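Local coordinates for protein esterase (Rhizomucor miehei, PDB 4WY5) that probably catalyses hydrolysis of carboxylic esters as a carboxylesterase with an alpha/beta hydrolase fold, at residues A243-L248 with L275-V280; K184-I189 with G250-L255. All coordinates share one frame; numbering follows the deposited sequence.

Interaction 1 of 2, residues A243-L248 with L275-V280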
loop_
_atom_site.group_PDB
_atom_site.type_symbol
_atom_site.label_atom_id
_atom_site.label_comp_id
_atom_site.label_asym_id
_atom_site.label_seq_id
_atom_site.Cartn_x
_atom_site.Cartn_y
_atom_site.Cartn_z
ATOM N N ALA A 243 4.783 -24.854 -2.917
ATOM C CA ALA A 243 6.199 -24.569 -2.701
ATOM C C ALA A 243 6.630 -24.843 -1.260
ATOM O O ALA A 243 5.924 -24.504 -0.310
ATOM C CB ALA A 243 6.508 -23.130 -3.083
ATOM N N THR A 244 7.794 -25.468 -1.113
ATOM C CA THR A 244 8.382 -25.721 0.201
ATOM C C THR A 244 9.145 -24.507 0.701
ATOM O O THR A 244 9.410 -23.571 -0.057
ATOM C CB THR A 244 9.385 -26.882 0.186
ATOM O OG1 THR A 244 10.529 -26.497 -0.591
ATOM C CG2 THR A 244 8.761 -28.154 -0.368
ATOM N N LYS A 245 9.492 -24.531 1.985
ATOM C CA LYS A 245 10.361 -23.522 2.569
ATOM C C LYS A 245 11.714 -23.489 1.833
ATOM O O LYS A 245 12.303 -22.411 1.626
ATOM C CB LYS A 245 10.536 -23.804 4.063
ATOM C CG LYS A 245 11.131 -22.683 4.882
ATOM C CD LYS A 245 10.923 -22.947 6.380
ATOM C CE LYS A 245 12.020 -22.322 7.222
ATOM N NZ LYS A 245 13.353 -22.770 6.737
ATOM N N ALA A 246 12.186 -24.669 1.417
ATOM C CA ALA A 246 13.438 -24.797 0.656
ATOM C C ALA A 246 13.329 -24.228 -0.759
ATOM O O ALA A 246 14.255 -23.574 -1.253
ATOM C CB ALA A 246 13.865 -26.270 0.590
ATOM N N ASP A 247 12.189 -24.478 -1.400
ATOM C CA ASP A 247 11.921 -23.926 -2.720
ATOM C C ASP A 247 12.007 -22.394 -2.728
ATOM O O ASP A 247 12.459 -21.808 -3.710
ATOM C CB ASP A 247 10.537 -24.369 -3.228
ATOM C CG ASP A 247 10.501 -25.841 -3.656
ATOM O OD1 ASP A 247 11.536 -26.336 -4.169
ATOM O OD2 ASP A 247 9.436 -26.493 -3.497
ATOM N N LEU A 248 11.588 -21.759 -1.635
ATOM C CA LEU A 248 11.408 -20.308 -1.596
ATOM C C LEU A 248 12.598 -19.527 -1.030
ATOM O O LEU A 248 12.712 -18.316 -1.250
ATOM C CB LEU A 248 10.162 -19.983 -0.769
ATOM C CG LEU A 248 8.850 -20.519 -1.341
ATOM C CD1 LEU A 248 7.679 -20.100 -0.478
ATOM C CD2 LEU A 248 8.655 -20.030 -2.776
ATOM N N LEU A 275 6.422 -16.808 1.764
ATOM C CA LEU A 275 7.675 -16.150 1.418
ATOM C C LEU A 275 8.361 -15.616 2.679
ATOM O O LEU A 275 9.565 -15.803 2.857
ATOM C CB LEU A 275 7.430 -15.021 0.410
ATOM C CG LEU A 275 7.018 -15.398 -1.018
ATOM C CD1 LEU A 275 6.359 -14.210 -1.683
ATOM C CD2 LEU A 275 8.209 -15.862 -1.872
ATOM N N ALA A 276 7.599 -15.025 3.594
ATOM C CA ALA A 276 8.214 -14.483 4.811
ATOM C C ALA A 276 8.788 -15.575 5.730
ATOM O O ALA A 276 9.842 -15.401 6.342
ATOM C CB ALA A 276 7.196 -13.621 5.575
ATOM N N GLU A 277 8.117 -16.716 5.798
ATOM C CA GLU A 277 8.608 -17.848 6.584
ATOM C C GLU A 277 9.965 -18.354 6.068
ATOM O O GLU A 277 10.795 -18.846 6.836
ATOM C CB GLU A 277 7.568 -18.972 6.575
ATOM C CG GLU A 277 8.043 -20.297 7.164
ATOM C CD GLU A 277 7.083 -21.453 6.873
ATOM O OE1 GLU A 277 7.518 -22.627 6.943
ATOM O OE2 GLU A 277 5.905 -21.189 6.547
ATOM N N ALA A 278 10.191 -18.217 4.765
ATOM C CA ALA A 278 11.427 -18.681 4.155
ATOM C C ALA A 278 12.508 -17.616 4.208
ATOM O O ALA A 278 13.593 -17.806 3.657
ATOM C CB ALA A 278 11.182 -19.104 2.710
ATOM N N GLY A 279 12.214 -16.487 4.845
ATOM C CA GLY A 279 13.231 -15.470 5.055
ATOM C C GLY A 279 13.320 -14.393 3.989
ATOM O O GLY A 279 14.232 -13.556 4.013
ATOM N N VAL A 280 12.375 -14.412 3.054
ATOM C CA VAL A 280 12.326 -13.437 1.967
ATOM C C VAL A 280 11.710 -12.110 2.431
ATOM O O VAL A 280 10.724 -12.096 3.172
ATOM C CB VAL A 280 11.507 -13.987 0.751
ATOM C CG1 VAL A 280 11.547 -13.022 -0.443
ATOM C CG2 VAL A 280 11.986 -15.376 0.349
#

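Interaction 2 of 2, residues K184-I189 with G250-L255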
loop_
_atom_site.group_PDB
_atom_site.type_symbol
_atom_site.label_atom_id
_atom_site.label_comp_id
_atom_site.label_asym_id
_atom_site.label_seq_id
_atom_site.Cartn_x
_atom_site.Cartn_y
_atom_site.Cartn_z
ATOM N N LYS A 184 16.251 -8.700 -9.388
ATOM C CA LYS A 184 16.411 -7.953 -8.125
ATOM C C LYS A 184 15.103 -7.727 -7.327
ATOM O O LYS A 184 15.164 -7.395 -6.134
ATOM C CB LYS A 184 17.080 -6.586 -8.373
ATOM C CG LYS A 184 18.450 -6.646 -9.083
ATOM C CD LYS A 184 19.395 -7.687 -8.432
ATOM C CE LYS A 184 20.810 -7.666 -9.037
ATOM N NZ LYS A 184 20.875 -8.118 -10.469
ATOM N N THR A 185 13.937 -7.891 -7.962
ATOM C CA THR A 185 12.656 -7.818 -7.242
ATOM C C THR A 185 11.514 -8.426 -8.091
ATOM O O THR A 185 11.595 -8.471 -9.319
ATOM C CB THR A 185 12.310 -6.339 -6.820
ATOM O OG1 THR A 185 11.240 -6.322 -5.858
ATOM C CG2 THR A 185 11.942 -5.479 -8.021
ATOM N N GLN A 186 10.497 -8.966 -7.418
ATOM C CA GLN A 186 9.294 -9.488 -8.067
ATOM C C GLN A 186 8.062 -8.685 -7.588
ATOM O O GLN A 186 7.871 -8.497 -6.380
ATOM C CB GLN A 186 9.106 -10.987 -7.762
ATOM C CG GLN A 186 9.163 -11.381 -6.251
ATOM C CD GLN A 186 8.973 -12.897 -5.981
ATOM O OE1 GLN A 186 8.123 -13.560 -6.590
ATOM N NE2 GLN A 186 9.773 -13.440 -5.056
ATOM N N VAL A 187 7.247 -8.201 -8.527
ATOM C CA VAL A 187 6.023 -7.451 -8.207
ATOM C C VAL A 187 4.798 -8.275 -8.623
ATOM O O VAL A 187 4.616 -8.590 -9.811
ATOM C CB VAL A 187 5.990 -6.052 -8.903
ATOM C CG1 VAL A 187 4.685 -5.326 -8.604
ATOM C CG2 VAL A 187 7.197 -5.190 -8.478
ATOM N N LEU A 188 3.980 -8.656 -7.645
ATOM C CA LEU A 188 2.924 -9.649 -7.865
ATOM C C LEU A 188 1.539 -9.051 -7.601
ATOM O O LEU A 188 1.160 -8.861 -6.446
ATOM C CB LEU A 188 3.149 -10.879 -6.958
ATOM C CG LEU A 188 4.591 -11.425 -6.802
ATOM C CD1 LEU A 188 4.694 -12.591 -5.797
ATOM C CD2 LEU A 188 5.242 -11.832 -8.139
ATOM N N ILE A 189 0.781 -8.766 -8.663
ATOM C CA ILE A 189 -0.531 -8.095 -8.542
ATOM C C ILE A 189 -1.683 -9.113 -8.655
ATOM O O ILE A 189 -1.926 -9.666 -9.734
ATOM C CB ILE A 189 -0.693 -6.968 -9.617
ATOM C CG1 ILE A 189 0.513 -6.017 -9.594
ATOM C CG2 ILE A 189 -1.954 -6.146 -9.405
ATOM C CD1 ILE A 189 0.683 -5.227 -10.882
ATOM N N GLY A 250 16.051 -17.721 -0.490
ATOM C CA GLY A 250 16.935 -17.013 -1.403
ATOM C C GLY A 250 16.258 -16.305 -2.577
ATOM O O GLY A 250 16.936 -15.806 -3.491
ATOM N N LEU A 251 14.928 -16.241 -2.560
ATOM C CA LEU A 251 14.202 -15.576 -3.647
ATOM C C LEU A 251 14.344 -14.062 -3.491
ATOM O O LEU A 251 14.672 -13.576 -2.410
ATOM C CB LEU A 251 12.720 -15.995 -3.654
ATOM C CG LEU A 251 12.183 -16.926 -4.760
ATOM C CD1 LEU A 251 13.225 -17.886 -5.318
ATOM C CD2 LEU A 251 10.951 -17.698 -4.277
ATOM N N PRO A 252 14.113 -13.313 -4.578
ATOM C CA PRO A 252 14.265 -11.852 -4.556
ATOM C C PRO A 252 13.120 -11.157 -3.819
ATOM O O PRO A 252 12.005 -11.681 -3.831
ATOM C CB PRO A 252 14.261 -11.473 -6.046
ATOM C CG PRO A 252 13.520 -12.592 -6.714
ATOM C CD PRO A 252 13.851 -13.826 -5.940
ATOM N N PRO A 253 13.392 -9.990 -3.201
ATOM C CA PRO A 253 12.410 -9.222 -2.411
ATOM C C PRO A 253 11.092 -9.019 -3.157
ATOM O O PRO A 253 11.108 -8.734 -4.355
ATOM C CB PRO A 253 13.106 -7.877 -2.185
ATOM C CG PRO A 253 14.565 -8.176 -2.289
ATOM C CD PRO A 253 14.688 -9.291 -3.303
ATOM N N ALA A 254 9.969 -9.136 -2.452
ATOM C CA ALA A 254 8.666 -9.192 -3.103
ATOM C C ALA A 254 7.783 -8.030 -2.706
ATOM O O ALA A 254 7.876 -7.534 -1.584
ATOM C CB ALA A 254 7.965 -10.509 -2.761
ATOM N N LEU A 255 6.940 -7.587 -3.640
ATOM C CA LEU A 255 5.836 -6.660 -3.345
ATOM C C LEU A 255 4.553 -7.325 -3.824
ATOM O O LEU A 255 4.446 -7.681 -4.997
ATOM C CB LEU A 255 6.049 -5.293 -4.015
ATOM C CG LEU A 255 4.914 -4.259 -3.939
ATOM C CD1 LEU A 255 4.576 -3.805 -2.484
ATOM C CD2 LEU A 255 5.203 -3.055 -4.832
#

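Interaction 1 of 2, residues A243-L248 with L275-V280
The carboxylate of Glu-277 meets Lys-245 through one oxygen: Lys-245 CD lies 3.5 Å from Glu-277 OE1, tilted about 25° from the carboxylate plane. The lysine chain passes beyond OE1, displaced to one side of that plane, and does not stack on the group. The two side chains cross at about a right angle. Both have CG anti to the backbone N, but the lysine bends at its last torsion, and its NZ stays 5.8 Å from Glu-277 OE1. The contact is therefore aliphatic chain against oxygen, with at most a modest longer-range attraction, as suits two exposed charged residues. The other carboxylate, that of Asp-247, is turned away from 275-280. Its OD2 takes the N-H of Thr-244 on the anti side, 26° out of plane, while Thr-244 OG1 accepts from Asp-247 N (2.7 Å). This capping box starts the short helix 245-248.

Beneath the charged pair, the contact is mostly apolar, with two methyls also resting on backbone carbonyls. Ala-278 CB touches Leu-248 CB at 3.7 Å, and its small methyl also fits beside the carbonyl O of Lys-245. Leu-248 reaches further with CD2, 4.3 Å from Leu-275 CD2, and Val-280 CG2 packs on Leu-248 O. Gly-279 makes the turn to Val-280 possible: it takes the positive phi of a Schellman motif, in which Val-280 N bonds to Leu-275 O. The short helix thus lies against the C-terminal end of helix 265-277, whose Tyr-271 and Gln-274 also touch Leu-248, while Asp-247 O is hydrogen-bonded by Lys-175 of helix 162-176.

Interaction 2 of 2, residues K184-I189 with G250-L255
Gln-186 and Ala-254 project side by side from neighbouring parallel strands of the central sheet of an alpha/beta hydrolase fold, and Val-187 and Leu-255 form the matching pair on the opposite face. On the first face the small Ala-254 leaves the glutamine chain room to run alongside, with Gln-186 CG 3.8 Å from Ala-254 CB. Gln-186 has CG between its backbone N and carbonyl carbon (chi1 51°), and from there the chain extends to the loop leading into strand 254-259. Its NE2 gives a nearly straight bond to Pro-252 O (3.1 Å, 172° at the hydrogen). The donor lies in the carbonyl plane, and the acceptor is almost in the plane of the glutamine amide, so the bond fixes how this flat group is turned. The buried NE2 thereby finds an acceptor in a loop carbonyl, while Ser-171 of helix 162-176 touches the same side chain.

On the other face, the branched residues Val-187 and Leu-255 meet more loosely, Val-187 CG1 to Leu-255 CD2 being 4.4 Å. Leu-255 also packs on His-314 of helix 302-319 and on Phe-306 of the second subunit, which brings the dimer partner close to this strand.

The strands are joined by the parallel ladder: Leu-255 N donates to Gln-186 O (3.0 Å) and Leu-188 N to Leu-255 O (2.9 Å). At the strand entrance Pro-253, which has no N-H to donate, still offers its carbonyl, and two donors share it. Gln-186 N donates to Pro-253 O at 3.1 Å. Thr-185 OG1, itself also hydrogen-bonded with His-314 NE2, donates to Pro-253 O at 2.8 Å from 45° above the carbonyl plane.

How the interactions relate
The two interactions adjoin, their centres 12 Å apart, and their segments alternate along the chain. From helix 245-248 in interaction 1 the chain passes through the loop 250-253 into strand 254-259 of interaction 2, then returns in helix 265-277. Leu-275 of interaction 1 makes the junction: its CD2 is 4.1 Å from Leu-251 CD2 and its CD1 4.2 Å from Ala-254 CB. Val-280 CG1 also packs on the loop, 3.7 Å from Pro-252 O. The centre of interaction 1 is about 21 Å from the centre of the chain, that of interaction 2 about 12 Å. In interaction 2, Val-187 is near the probable nucleophile elbow around Ser-161, though its side chain does not touch it.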